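Side-chain contacts in flagellar hook associated protein type 3 FlgL (Legionella pneumophila subsp. pneumophila, PDB 5YTI), which probably serves as a structural component of the bacterial flagellum, at the junction where the hook passes into the filament: residues His88-Ile93 against Gln301-Asn306; Glu105-Leu110 against Lys309-Ser314; Pro145-Leu150 against Val155-Ser160; Val238-Thr243 against Ile267-Met272. One frame throughout, in Å; residues are numbered along the deposited sequence.

Contact 1 of 4, residues His88-Ile93 against Gln301-Asn306; sequences HRLREI and QRMINN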
loop_
_atom_site.group_PDB
_atom_site.type_symbol
_atom_site.label_atom_id
_atom_site.label_comp_id
_atom_site.label_asym_id
_atom_site.label_seq_id
_atom_site.Cartn_x
_atom_site.Cartn_y
_atom_site.Cartn_z
ATOM N N HIS A 88 0.911 -18.627 -2.953
ATOM C CA HIS A 88 2.181 -19.338 -2.722
ATOM C C HIS A 88 2.644 -20.038 -3.988
ATOM O O HIS A 88 3.844 -20.154 -4.270
ATOM C CB HIS A 88 2.067 -20.354 -1.573
ATOM C CG HIS A 88 2.467 -19.794 -0.242
ATOM N ND1 HIS A 88 1.907 -20.215 0.945
ATOM C CD2 HIS A 88 3.351 -18.816 0.084
ATOM C CE1 HIS A 88 2.441 -19.539 1.946
ATOM N NE2 HIS A 88 3.310 -18.675 1.451
ATOM N N ARG A 89 1.645 -20.472 -4.743
ATOM C CA ARG A 89 1.819 -21.195 -5.974
ATOM C C ARG A 89 2.087 -20.166 -7.053
ATOM O O ARG A 89 3.031 -20.333 -7.828
ATOM C CB ARG A 89 0.571 -22.058 -6.288
ATOM C CG ARG A 89 0.559 -22.812 -7.627
ATOM C CD ARG A 89 1.773 -23.726 -7.865
ATOM N NE ARG A 89 1.840 -24.159 -9.270
ATOM C CZ ARG A 89 2.968 -24.409 -9.948
ATOM N NH1 ARG A 89 4.152 -24.315 -9.368
ATOM N NH2 ARG A 89 2.919 -24.765 -11.223
ATOM N N LEU A 90 1.305 -19.090 -7.099
ATOM C CA LEU A 90 1.623 -18.014 -8.032
ATOM C C LEU A 90 3.082 -17.571 -7.868
ATOM O O LEU A 90 3.710 -17.093 -8.811
ATOM C CB LEU A 90 0.669 -16.832 -7.852
ATOM C CG LEU A 90 -0.743 -17.069 -8.409
ATOM C CD1 LEU A 90 -1.750 -16.133 -7.778
ATOM C CD2 LEU A 90 -0.764 -16.944 -9.927
ATOM N N ARG A 91 3.638 -17.733 -6.676
ATOM C CA ARG A 91 5.005 -17.304 -6.451
ATOM C C ARG A 91 5.978 -18.337 -7.009
ATOM O O ARG A 91 7.009 -17.984 -7.574
ATOM C CB ARG A 91 5.252 -17.056 -4.964
ATOM C CG ARG A 91 6.717 -17.057 -4.656
ATOM C CD ARG A 91 7.089 -16.346 -3.386
ATOM N NE ARG A 91 8.546 -16.398 -3.280
ATOM C CZ ARG A 91 9.257 -15.607 -2.497
ATOM N NH1 ARG A 91 8.639 -14.718 -1.717
ATOM N NH2 ARG A 91 10.574 -15.710 -2.484
ATOM N N GLU A 92 5.649 -19.614 -6.830
ATOM C CA GLU A 92 6.417 -20.711 -7.442
ATOM C C GLU A 92 6.441 -20.453 -8.941
ATOM O O GLU A 92 7.515 -20.298 -9.531
ATOM C CB GLU A 92 5.803 -22.092 -7.154
ATOM C CG GLU A 92 5.940 -22.618 -5.718
ATOM C CD GLU A 92 5.357 -24.012 -5.477
ATOM O OE1 GLU A 92 4.116 -24.253 -5.489
ATOM O OE2 GLU A 92 6.173 -24.899 -5.219
ATOM N N ILE A 93 5.256 -20.338 -9.538
ATOM C CA ILE A 93 5.108 -19.967 -10.958
ATOM C C ILE A 93 5.949 -18.747 -11.370
ATOM O O ILE A 93 6.708 -18.844 -12.317
ATOM C CB ILE A 93 3.633 -19.712 -11.361
ATOM C CG1 ILE A 93 2.851 -21.014 -11.364
ATOM C CG2 ILE A 93 3.552 -19.086 -12.749
ATOM C CD1 ILE A 93 1.370 -20.881 -11.681
ATOM N N GLN A 301 -2.893 -10.834 -13.739
ATOM C CA GLN A 301 -3.164 -10.546 -15.154
ATOM C C GLN A 301 -1.869 -10.269 -15.860
ATOM O O GLN A 301 -1.682 -10.671 -17.006
ATOM C CB GLN A 301 -4.074 -9.329 -15.323
ATOM C CG GLN A 301 -5.458 -9.509 -14.711
ATOM C CD GLN A 301 -6.465 -8.520 -15.239
ATOM O OE1 GLN A 301 -7.334 -8.905 -16.019
ATOM N NE2 GLN A 301 -6.367 -7.252 -14.817
ATOM N N ARG A 302 -0.987 -9.578 -15.145
ATOM C CA ARG A 302 0.326 -9.204 -15.624
ATOM C C ARG A 302 1.301 -10.375 -15.694
ATOM O O ARG A 302 2.167 -10.400 -16.575
ATOM C CB ARG A 302 0.922 -8.142 -14.714
ATOM C CG ARG A 302 0.409 -6.723 -14.937
ATOM C CD ARG A 302 1.564 -5.742 -14.838
ATOM N NE ARG A 302 1.717 -5.111 -13.532
ATOM C CZ ARG A 302 2.858 -4.596 -13.066
ATOM N NH1 ARG A 302 2.846 -4.043 -11.870
ATOM N NH2 ARG A 302 4.007 -4.644 -13.751
HETATM N N MSE A 303 1.201 -11.329 -14.770
HETATM C CA MSE A 303 2.116 -12.473 -14.806
HETATM C C MSE A 303 1.791 -13.288 -16.021
HETATM O O MSE A 303 2.695 -13.849 -16.652
HETATM C CB MSE A 303 2.032 -13.354 -13.582
HETATM C CG MSE A 303 2.740 -12.837 -12.335
HETATM SE SE MSE A 303 2.039 -13.983 -10.880
HETATM C CE MSE A 303 2.574 -15.746 -11.525
ATOM N N ILE A 304 0.497 -13.329 -16.350
ATOM C CA ILE A 304 -0.018 -13.993 -17.569
ATOM C C ILE A 304 0.440 -13.288 -18.878
ATOM O O ILE A 304 0.980 -13.925 -19.792
ATOM C CB ILE A 304 -1.565 -14.055 -17.575
ATOM C CG1 ILE A 304 -2.107 -14.974 -16.475
ATOM C CG2 ILE A 304 -2.089 -14.472 -18.940
ATOM C CD1 ILE A 304 -3.611 -14.816 -16.234
ATOM N N ASN A 305 0.220 -11.983 -18.990
ATOM C CA ASN A 305 0.728 -11.274 -20.148
ATOM C C ASN A 305 2.196 -11.603 -20.349
ATOM O O ASN A 305 2.610 -11.802 -21.474
ATOM C CB ASN A 305 0.573 -9.767 -20.009
ATOM C CG ASN A 305 -0.877 -9.319 -20.014
ATOM O OD1 ASN A 305 -1.157 -8.129 -19.905
ATOM N ND2 ASN A 305 -1.806 -10.263 -20.132
ATOM N N ASN A 306 2.971 -11.684 -19.268
ATOM C CA ASN A 306 4.422 -11.865 -19.354
ATOM C C ASN A 306 4.834 -13.288 -19.751
ATOM O O ASN A 306 5.742 -13.510 -20.537
ATOM C CB ASN A 306 5.032 -11.558 -17.996
ATOM C CG ASN A 306 6.360 -10.862 -18.107
ATOM O OD1 ASN A 306 6.445 -9.804 -18.700
ATOM N ND2 ASN A 306 7.400 -11.440 -17.515
#

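Contact 2 of 4, residues Glu105-Leu110 against Lys309-Ser314; sequences EDRKTL and KPYTSS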
loop_
_atom_site.group_PDB
_atom_site.type_symbol
_atom_site.label_atom_id
_atom_site.label_comp_id
_atom_site.label_asym_id
_atom_site.label_seq_id
_atom_site.Cartn_x
_atom_site.Cartn_y
_atom_site.Cartn_z
ATOM N N GLU A 105 6.702 -23.341 -24.702
ATOM C CA GLU A 105 5.555 -24.226 -24.457
ATOM C C GLU A 105 5.296 -24.399 -22.970
ATOM O O GLU A 105 4.147 -24.422 -22.524
ATOM C CB GLU A 105 5.805 -25.606 -25.081
ATOM C CG GLU A 105 4.589 -26.525 -25.157
ATOM C CD GLU A 105 4.955 -27.953 -25.574
ATOM O OE1 GLU A 105 4.586 -28.353 -26.709
ATOM O OE2 GLU A 105 5.615 -28.680 -24.776
ATOM N N ASP A 106 6.368 -24.559 -22.205
ATOM C CA ASP A 106 6.239 -24.709 -20.768
ATOM C C ASP A 106 5.540 -23.456 -20.197
ATOM O O ASP A 106 4.634 -23.552 -19.363
ATOM C CB ASP A 106 7.628 -24.894 -20.130
ATOM C CG ASP A 106 8.207 -26.304 -20.319
ATOM O OD1 ASP A 106 7.558 -27.288 -19.877
ATOM O OD2 ASP A 106 9.344 -26.414 -20.868
ATOM N N ARG A 107 5.968 -22.289 -20.677
ATOM C CA ARG A 107 5.547 -21.010 -20.116
ATOM C C ARG A 107 4.126 -20.730 -20.507
ATOM O O ARG A 107 3.352 -20.275 -19.689
ATOM C CB ARG A 107 6.471 -19.862 -20.566
ATOM C CG ARG A 107 7.882 -19.944 -19.983
ATOM C CD ARG A 107 8.903 -18.983 -20.607
ATOM N NE ARG A 107 9.205 -17.844 -19.745
ATOM C CZ ARG A 107 8.644 -16.648 -19.885
ATOM N NH1 ARG A 107 8.952 -15.653 -19.054
ATOM N NH2 ARG A 107 7.768 -16.436 -20.863
ATOM N N LYS A 108 3.763 -21.016 -21.749
ATOM C CA LYS A 108 2.406 -20.709 -22.189
ATOM C C LYS A 108 1.459 -21.622 -21.453
ATOM O O LYS A 108 0.263 -21.352 -21.395
ATOM C CB LYS A 108 2.207 -20.761 -23.738
ATOM C CG LYS A 108 2.274 -22.134 -24.440
ATOM C CD LYS A 108 1.428 -22.255 -25.735
ATOM C CE LYS A 108 0.198 -23.170 -25.553
ATOM N NZ LYS A 108 -0.750 -23.237 -26.709
ATOM N N THR A 109 1.995 -22.686 -20.865
ATOM C CA THR A 109 1.161 -23.602 -20.070
ATOM C C THR A 109 0.936 -23.072 -18.620
ATOM O O THR A 109 -0.183 -23.207 -18.058
ATOM C CB THR A 109 1.708 -25.056 -20.078
ATOM O OG1 THR A 109 1.804 -25.538 -21.435
ATOM C CG2 THR A 109 0.775 -25.970 -19.293
ATOM N N LEU A 110 1.988 -22.462 -18.048
ATOM C CA LEU A 110 1.907 -21.774 -16.757
ATOM C C LEU A 110 0.947 -20.604 -16.846
ATOM O O LEU A 110 0.152 -20.374 -15.947
ATOM C CB LEU A 110 3.296 -21.293 -16.303
ATOM C CG LEU A 110 4.293 -22.435 -16.038
ATOM C CD1 LEU A 110 5.624 -21.968 -15.503
ATOM C CD2 LEU A 110 3.720 -23.430 -15.079
ATOM N N LYS A 309 4.791 -13.536 -23.507
ATOM C CA LYS A 309 5.644 -12.743 -24.383
ATOM C C LYS A 309 6.544 -13.683 -25.159
ATOM O O LYS A 309 6.789 -14.786 -24.713
ATOM C CB LYS A 309 6.540 -11.781 -23.584
ATOM C CG LYS A 309 5.813 -10.703 -22.800
ATOM C CD LYS A 309 5.180 -9.655 -23.701
ATOM C CE LYS A 309 3.751 -9.340 -23.257
ATOM N NZ LYS A 309 3.029 -8.439 -24.197
ATOM N N PRO A 310 7.054 -13.242 -26.314
ATOM C CA PRO A 310 8.140 -13.989 -26.945
ATOM C C PRO A 310 9.297 -14.233 -25.977
ATOM O O PRO A 310 9.783 -13.293 -25.373
ATOM C CB PRO A 310 8.592 -13.058 -28.087
ATOM C CG PRO A 310 7.420 -12.185 -28.388
ATOM C CD PRO A 310 6.623 -12.074 -27.113
ATOM N N TYR A 311 9.719 -15.487 -25.859
ATOM C CA TYR A 311 10.825 -15.903 -24.980
ATOM C C TYR A 311 11.638 -16.988 -25.721
ATOM O O TYR A 311 11.644 -18.167 -25.308
ATOM C CB TYR A 311 10.267 -16.454 -23.632
ATOM C CG TYR A 311 11.219 -16.552 -22.405
ATOM C CD1 TYR A 311 11.395 -15.470 -21.532
ATOM C CD2 TYR A 311 11.875 -17.738 -22.087
ATOM C CE1 TYR A 311 12.221 -15.555 -20.418
ATOM C CE2 TYR A 311 12.702 -17.824 -20.972
ATOM C CZ TYR A 311 12.867 -16.733 -20.144
ATOM O OH TYR A 311 13.676 -16.822 -19.043
ATOM N N THR A 312 12.283 -16.601 -26.832
ATOM C CA THR A 312 13.206 -17.494 -27.580
ATOM C C THR A 312 14.620 -16.877 -27.730
ATOM O O THR A 312 15.615 -17.503 -27.390
ATOM C CB THR A 312 12.620 -17.904 -28.959
ATOM O OG1 THR A 312 11.886 -16.806 -29.515
ATOM C CG2 THR A 312 11.674 -19.133 -28.833
ATOM N N SER A 313 14.694 -15.638 -28.196
ATOM C CA SER A 313 15.968 -14.956 -28.360
ATOM C C SER A 313 16.361 -14.193 -27.086
ATOM O O SER A 313 15.501 -13.564 -26.464
ATOM C CB SER A 313 15.895 -13.984 -29.564
ATOM O OG SER A 313 15.600 -12.642 -29.184
ATOM N N SER A 314 17.653 -14.244 -26.728
ATOM C CA SER A 314 18.260 -13.452 -25.629
ATOM C C SER A 314 17.739 -12.043 -25.436
ATOM O O SER A 314 17.764 -11.521 -24.321
ATOM C CB SER A 314 19.758 -13.307 -25.856
ATOM O OG SER A 314 20.421 -14.489 -25.492
#

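Contact 3 of 4, residues Pro145-Leu150 against Val155-Ser160; sequences PVSLNL and VYNGDS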
loop_
_atom_site.group_PDB
_atom_site.type_symbol
_atom_site.label_atom_id
_atom_site.label_comp_id
_atom_site.label_asym_id
_atom_site.label_seq_id
_atom_site.Cartn_x
_atom_site.Cartn_y
_atom_site.Cartn_z
ATOM N N PRO A 145 -18.497 -8.001 -4.652
ATOM C CA PRO A 145 -17.448 -7.005 -4.404
ATOM C C PRO A 145 -16.514 -6.719 -5.574
ATOM O O PRO A 145 -16.218 -5.559 -5.827
ATOM C CB PRO A 145 -16.674 -7.583 -3.205
ATOM C CG PRO A 145 -17.133 -8.987 -3.053
ATOM C CD PRO A 145 -18.521 -9.047 -3.622
ATOM N N VAL A 146 -16.047 -7.765 -6.263
ATOM C CA VAL A 146 -15.069 -7.619 -7.338
ATOM C C VAL A 146 -15.579 -8.149 -8.666
ATOM O O VAL A 146 -15.968 -9.333 -8.769
ATOM C CB VAL A 146 -13.778 -8.361 -7.008
ATOM C CG1 VAL A 146 -12.673 -7.947 -7.972
ATOM C CG2 VAL A 146 -13.343 -8.051 -5.584
ATOM N N SER A 147 -15.566 -7.259 -9.667
ATOM C CA SER A 147 -15.941 -7.585 -11.046
ATOM C C SER A 147 -15.006 -6.883 -12.032
ATOM O O SER A 147 -14.167 -6.087 -11.624
ATOM C CB SER A 147 -17.369 -7.146 -11.323
ATOM O OG SER A 147 -17.463 -5.729 -11.345
ATOM N N LEU A 148 -15.181 -7.149 -13.326
ATOM C CA LEU A 148 -14.315 -6.603 -14.374
ATOM C C LEU A 148 -15.074 -5.736 -15.391
ATOM O O LEU A 148 -15.790 -6.268 -16.234
ATOM C CB LEU A 148 -13.598 -7.778 -15.065
ATOM C CG LEU A 148 -13.278 -7.795 -16.575
ATOM C CD1 LEU A 148 -11.805 -8.133 -16.824
ATOM C CD2 LEU A 148 -14.199 -8.765 -17.331
ATOM N N ASN A 149 -14.929 -4.413 -15.336
ATOM C CA ASN A 149 -15.638 -3.576 -16.312
ATOM C C ASN A 149 -15.178 -3.915 -17.755
ATOM O O ASN A 149 -14.287 -4.764 -17.959
ATOM C CB ASN A 149 -15.564 -2.062 -15.987
ATOM C CG ASN A 149 -14.141 -1.514 -15.894
ATOM O OD1 ASN A 149 -13.167 -2.181 -16.238
ATOM N ND2 ASN A 149 -14.027 -0.258 -15.435
ATOM N N LEU A 150 -15.814 -3.300 -18.753
ATOM C CA LEU A 150 -15.400 -3.517 -20.138
ATOM C C LEU A 150 -14.175 -2.666 -20.448
ATOM O O LEU A 150 -13.436 -2.988 -21.379
ATOM C CB LEU A 150 -16.545 -3.269 -21.125
ATOM C CG LEU A 150 -17.732 -4.248 -20.968
ATOM C CD1 LEU A 150 -18.730 -4.061 -22.108
ATOM C CD2 LEU A 150 -17.306 -5.722 -20.843
ATOM N N VAL A 155 -12.477 -3.820 -10.858
ATOM C CA VAL A 155 -12.868 -2.768 -9.891
ATOM C C VAL A 155 -13.549 -3.370 -8.666
ATOM O O VAL A 155 -13.941 -4.534 -8.664
ATOM C CB VAL A 155 -13.832 -1.694 -10.489
ATOM C CG1 VAL A 155 -13.234 -1.056 -11.733
ATOM C CG2 VAL A 155 -15.216 -2.271 -10.791
ATOM N N TYR A 156 -13.713 -2.537 -7.641
ATOM C CA TYR A 156 -14.335 -2.933 -6.380
ATOM C C TYR A 156 -15.637 -2.141 -6.173
ATOM O O TYR A 156 -15.661 -0.896 -6.193
ATOM C CB TYR A 156 -13.342 -2.707 -5.227
ATOM C CG TYR A 156 -13.914 -2.981 -3.873
ATOM C CD1 TYR A 156 -14.212 -4.272 -3.475
ATOM C CD2 TYR A 156 -14.155 -1.954 -2.988
ATOM C CE1 TYR A 156 -14.748 -4.524 -2.231
ATOM C CE2 TYR A 156 -14.694 -2.193 -1.734
ATOM C CZ TYR A 156 -14.986 -3.479 -1.364
ATOM O OH TYR A 156 -15.528 -3.720 -0.135
ATOM N N ASN A 157 -16.719 -2.886 -5.992
ATOM C CA ASN A 157 -18.063 -2.316 -5.976
ATOM C C ASN A 157 -18.631 -2.289 -4.561
ATOM O O ASN A 157 -19.792 -1.936 -4.348
ATOM C CB ASN A 157 -19.005 -3.104 -6.913
ATOM C CG ASN A 157 -18.414 -3.303 -8.289
ATOM O OD1 ASN A 157 -18.229 -4.440 -8.713
ATOM N ND2 ASN A 157 -18.076 -2.202 -8.983
ATOM N N GLY A 158 -17.813 -2.665 -3.595
ATOM C CA GLY A 158 -18.220 -2.540 -2.210
ATOM C C GLY A 158 -17.895 -1.153 -1.684
ATOM O O GLY A 158 -17.743 -0.197 -2.475
ATOM N N ASP A 159 -17.819 -1.065 -0.343
ATOM C CA ASP A 159 -17.313 0.126 0.392
ATOM C C ASP A 159 -16.269 -0.294 1.437
ATOM O O ASP A 159 -15.954 -1.503 1.590
ATOM C CB ASP A 159 -18.454 0.954 1.042
ATOM C CG ASP A 159 -19.139 0.243 2.219
ATOM O OD1 ASP A 159 -18.479 -0.553 2.899
ATOM O OD2 ASP A 159 -20.341 0.494 2.485
ATOM N N SER A 160 -15.727 0.694 2.148
ATOM C CA SER A 160 -14.771 0.391 3.210
ATOM C C SER A 160 -15.362 0.309 4.625
ATOM O O SER A 160 -14.663 0.657 5.534
ATOM C CB SER A 160 -13.649 1.438 3.210
ATOM O OG SER A 160 -13.044 1.576 1.938
#

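Contact 4 of 4, residues Val238-Thr243 against Ile267-Met272; sequences VMVSGT and IGFNGM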
loop_
_atom_site.group_PDB
_atom_site.type_symbol
_atom_site.label_atom_id
_atom_site.label_comp_id
_atom_site.label_asym_id
_atom_site.label_seq_id
_atom_site.Cartn_x
_atom_site.Cartn_y
_atom_site.Cartn_z
ATOM N N VAL A 238 25.511 5.764 -17.810
ATOM C CA VAL A 238 24.170 5.665 -17.212
ATOM C C VAL A 238 23.702 7.015 -16.718
ATOM O O VAL A 238 24.388 7.671 -15.898
ATOM C CB VAL A 238 24.162 4.693 -16.005
ATOM C CG1 VAL A 238 22.842 4.725 -15.241
ATOM C CG2 VAL A 238 24.436 3.291 -16.476
HETATM N N MSE A 239 22.529 7.423 -17.199
HETATM C CA MSE A 239 22.005 8.731 -16.829
HETATM C C MSE A 239 20.654 8.601 -16.229
HETATM O O MSE A 239 19.885 7.717 -16.580
HETATM C CB MSE A 239 22.010 9.625 -18.050
HETATM C CG MSE A 239 23.466 10.009 -18.247
HETATM SE SE MSE A 239 23.711 11.136 -19.825
HETATM C CE MSE A 239 23.210 9.826 -21.222
ATOM N N VAL A 240 20.374 9.483 -15.287
ATOM C CA VAL A 240 19.063 9.533 -14.667
ATOM C C VAL A 240 18.639 10.966 -14.447
ATOM O O VAL A 240 19.409 11.808 -13.956
ATOM C CB VAL A 240 19.047 8.781 -13.311
ATOM C CG1 VAL A 240 17.760 9.038 -12.543
ATOM C CG2 VAL A 240 19.214 7.289 -13.530
ATOM N N SER A 241 17.402 11.233 -14.810
ATOM C CA SER A 241 16.830 12.530 -14.555
ATOM C C SER A 241 15.371 12.282 -14.271
ATOM O O SER A 241 14.929 11.146 -14.295
ATOM C CB SER A 241 16.993 13.420 -15.771
ATOM O OG SER A 241 16.165 12.897 -16.794
ATOM N N GLY A 242 14.619 13.343 -14.018
ATOM C CA GLY A 242 13.272 13.173 -13.521
ATOM C C GLY A 242 12.504 14.460 -13.626
ATOM O O GLY A 242 13.081 15.538 -13.626
ATOM N N THR A 243 11.193 14.329 -13.700
ATOM C CA THR A 243 10.350 15.433 -13.990
ATOM C C THR A 243 10.653 16.564 -13.050
ATOM O O THR A 243 10.950 17.650 -13.508
ATOM C CB THR A 243 8.881 15.084 -13.821
ATOM O OG1 THR A 243 8.621 13.822 -14.428
ATOM C CG2 THR A 243 8.021 16.160 -14.458
ATOM N N ILE A 267 23.461 1.116 -8.770
ATOM C CA ILE A 267 23.194 2.478 -9.154
ATOM C C ILE A 267 22.314 3.074 -8.078
ATOM O O ILE A 267 21.299 2.497 -7.714
ATOM C CB ILE A 267 22.410 2.547 -10.457
ATOM C CG1 ILE A 267 23.047 1.641 -11.503
ATOM C CG2 ILE A 267 22.370 3.975 -10.929
ATOM C CD1 ILE A 267 24.516 1.942 -11.756
ATOM N N GLY A 268 22.708 4.226 -7.554
ATOM C CA GLY A 268 21.959 4.839 -6.479
ATOM C C GLY A 268 21.736 6.324 -6.682
ATOM O O GLY A 268 22.655 7.075 -7.099
ATOM N N PHE A 269 20.511 6.728 -6.366
ATOM C CA PHE A 269 20.124 8.113 -6.379
ATOM C C PHE A 269 18.944 8.376 -5.446
ATOM O O PHE A 269 18.117 7.509 -5.167
ATOM C CB PHE A 269 19.812 8.579 -7.816
ATOM C CG PHE A 269 18.724 7.793 -8.502
ATOM C CD1 PHE A 269 19.015 6.621 -9.168
ATOM C CD2 PHE A 269 17.402 8.239 -8.487
ATOM C CE1 PHE A 269 18.021 5.916 -9.808
ATOM C CE2 PHE A 269 16.383 7.503 -9.087
ATOM C CZ PHE A 269 16.698 6.344 -9.758
ATOM N N ASN A 270 18.869 9.620 -5.000
ATOM C CA ASN A 270 17.843 10.103 -4.074
ATOM C C ASN A 270 17.268 8.993 -3.197
ATOM O O ASN A 270 16.110 8.611 -3.325
ATOM C CB ASN A 270 16.730 10.791 -4.853
ATOM C CG ASN A 270 17.150 12.090 -5.454
ATOM O OD1 ASN A 270 18.182 12.660 -5.098
ATOM N ND2 ASN A 270 16.317 12.598 -6.349
ATOM N N GLY A 271 18.111 8.456 -2.342
ATOM C CA GLY A 271 17.691 7.428 -1.405
ATOM C C GLY A 271 17.407 6.031 -1.910
ATOM O O GLY A 271 17.022 5.193 -1.117
HETATM N N MSE A 272 17.578 5.756 -3.201
HETATM C CA MSE A 272 17.190 4.442 -3.763
HETATM C C MSE A 272 18.390 3.754 -4.353
HETATM O O MSE A 272 19.299 4.429 -4.824
HETATM C CB MSE A 272 16.125 4.573 -4.864
HETATM C CG MSE A 272 14.869 5.348 -4.470
HETATM SE SE MSE A 272 13.962 6.073 -6.070
HETATM C CE MSE A 272 12.344 6.666 -5.168
#

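Contact 1 of 4, residues His88-Ile93 against Gln301-Asn306
M303, deposited as selenomethionine, spans the gap between two helices and meets L90 and I93 with the end of its side chain. The backbones stay well apart, 8.8 Å between L90 CA and M303 CA, so the contact rests on how this one chain is folded. Its CB is aimed at segment 88-93, but contact begins only farther out. SE is the first atom to come near, beside the main-chain oxygen and CD2 of L90. A bend about the CG-SE bond (chi3 59°) then turns the terminal methyl CE in between the two aliphatic residues. CE reaches L90 CD2 at 3.9 Å and I93 CG2 at 3.7 Å, and it also borders the main-chain oxygen of L90. Relative to M303, the side chain of I93 runs nearly at a right angle. With chi1 at -70°, I93 directs CG2 to the methionine, while its other branch, CG1, lies 3.6 Å above the guanidinium plane of R89. No hydrogen bond joins the two segments, and all three touching residues are buried, so this is a buried apolar contact. Helix 104-125 also packs here, L117 against L90 and E113 against I93. V300 and L307 add further cover from helix 296-307, and R91 makes a salt bridge to D332 of helix 316-374.

Contact 2 of 4, residues Glu105-Leu110 against Lys309-Ser314
A cation-pi stack between R107 and Y311 fastens helix 104-125 to the loop that runs from helix 296-307 to helix 316-374. The evidence is the flatness of the overlap: the planes of the guanidinium and the ring differ by 4°, and CZ of R107 stands 3.7 Å from the centroid of the Y311 ring. The guanidinium thus lies over a face of the tyrosine. Its atoms are spread across that face, CZ being 3.4 Å from CD1 of Y311 and NH1 3.5 Å from CE1 of Y311. Towards the base of the arginine, CD adds a CH-pi contact, 4.0 Å from the same centroid. Extended as far as CD (chi2 169°), the R107 chain turns at chi3 (105°), and a second turn about CD-NE sets the planar group parallel to the ring. From the loop, Y311 has its CB directed at the helix, and the long axes of the two side chains cross at roughly a right angle although their flat groups are parallel.

No hydrogen bond links the segments. The main-chain O of K309 approaches NH2 of R107 only to 4.3 Å, obliquely. The polar end of R107 is anchored instead by a hydrogen bond from NH1 to A97 O, in the connection between helices 49-96 and 104-125, which probably helps fix the rotation of the guanidinium. T320 of helix 316-374 touches both stacked residues. Such parallel arginine-tyrosine stacking is a recognised way of burying a cationic group against an aromatic face, and here it pins an interhelical loop to a neighbouring helix in the helical part of a flagellin-family protein.

Contact 3 of 4, residues Pro145-Leu150 against Val155-Ser160
V146 and Y156 share one face of a two-stranded hairpin, and S147 and V155 share the other. On the first face the tyrosine ring lies along the sheet, its CG anti to the backbone N (chi1 176°), which carries the ring forward along its own strand, beside P145. CB of P145 approaches CE1 of Y156 at 3.7 Å, whereas CG2 of V146 comes to the ring edge, near its plane, at 4.4 Å from CD1 of Y156. G158 N sits over a face of the same ring.

On the other face the link is polar. OG of S147 donates to OD1 of N157 at 3.0 Å, in the plane of the amide and on a lone pair, with the serine hydroxyl held between its own backbone N and carbonyl carbon (chi1 69°). Farther along, the amide of N149 crosses V155 at about a right angle, ND2 being 3.9 Å from CG1 of V155.

The main chain sets this register. N157 N donates to P145 O at 2.7 Å, almost straight (171°). V155 N bonds to S147 O at 2.9 Å, while the return bond from S147 N to V155 O is weak, at 3.3 Å. Helix 104-125 covers V146 through L122 and A125, and S160 of the second subunit packs on Y156. Antiparallel pairing with alternating faces, closed by a short connection, is the mark of a beta hairpin.

Contact 4 of 4, residues Val238-Thr243 against Ile267-Met272
V238 and V240 face I267 and F269 between two facing layers of sheet, with CA atoms 8.7 Å apart for V238 and I267 and 8.5 Å apart for V240 and F269. At that spacing no main-chain hydrogen bond forms between the segments, and none is present. The arrangement is that of two antiparallel sheets packed face to face, in the manner of a beta sandwich: strand 236-242 belongs to a five-stranded sheet and strand 266-269 is an outer strand of a three-stranded one.

All four residues direct CB at the opposing sheet, as alternate positions on a strand allow, and the resulting interface is apolar. The looser pair is V238 and I267, whose CG1 and CG2 respectively stand 4.4 Å apart. The closer pair is V240 and F269. Here the phenyl group, at chi1 58°, presents a face to the valine, and the two side chains meet at about a right angle. Y224, from strand 224-230 beside strand 236-242, also meets the F269 ring, with planes at about 55°, and its OH is hydrogen-bonded to ND2 of N270.

Directly after F269 the chain reverses in a two-residue hairpin turn. F269 N bonds to M272 O at 3.0 Å and M272 N to F269 O at 2.7 Å, with N270 and G271 both at positive phi. This closes the hairpin right behind the aromatic residue. V240 meets the ring chiefly through CG1; CG2 reaches only toward CE1 of F269, at 4.1 Å, whereas CG1 stands 3.9 Å from the ring centroid, 8° off the normal, almost exactly over its centre.

Contacts 1 and 2 are neighbours, centres 13 Å apart, and touch directly, as where I93 CG2 meets L110 CB at 4.2 Å. Their segments alternate along the chain, so helices 49-96 and 104-125 are tied together to helix 296-307 and the loop after it, about 200 residues later. Contacts 3 and 4 both fall within the sequence thus spanned and come in series. Contact 3 has its centre 22 Å from contact 1, its hairpin leaning on helix 104-125. Contact 4, 37 Å from contact 3 between centres, lies in the separate beta region. This is consistent with beta elements inserted between the helical parts that contacts 1 and 2 hold together.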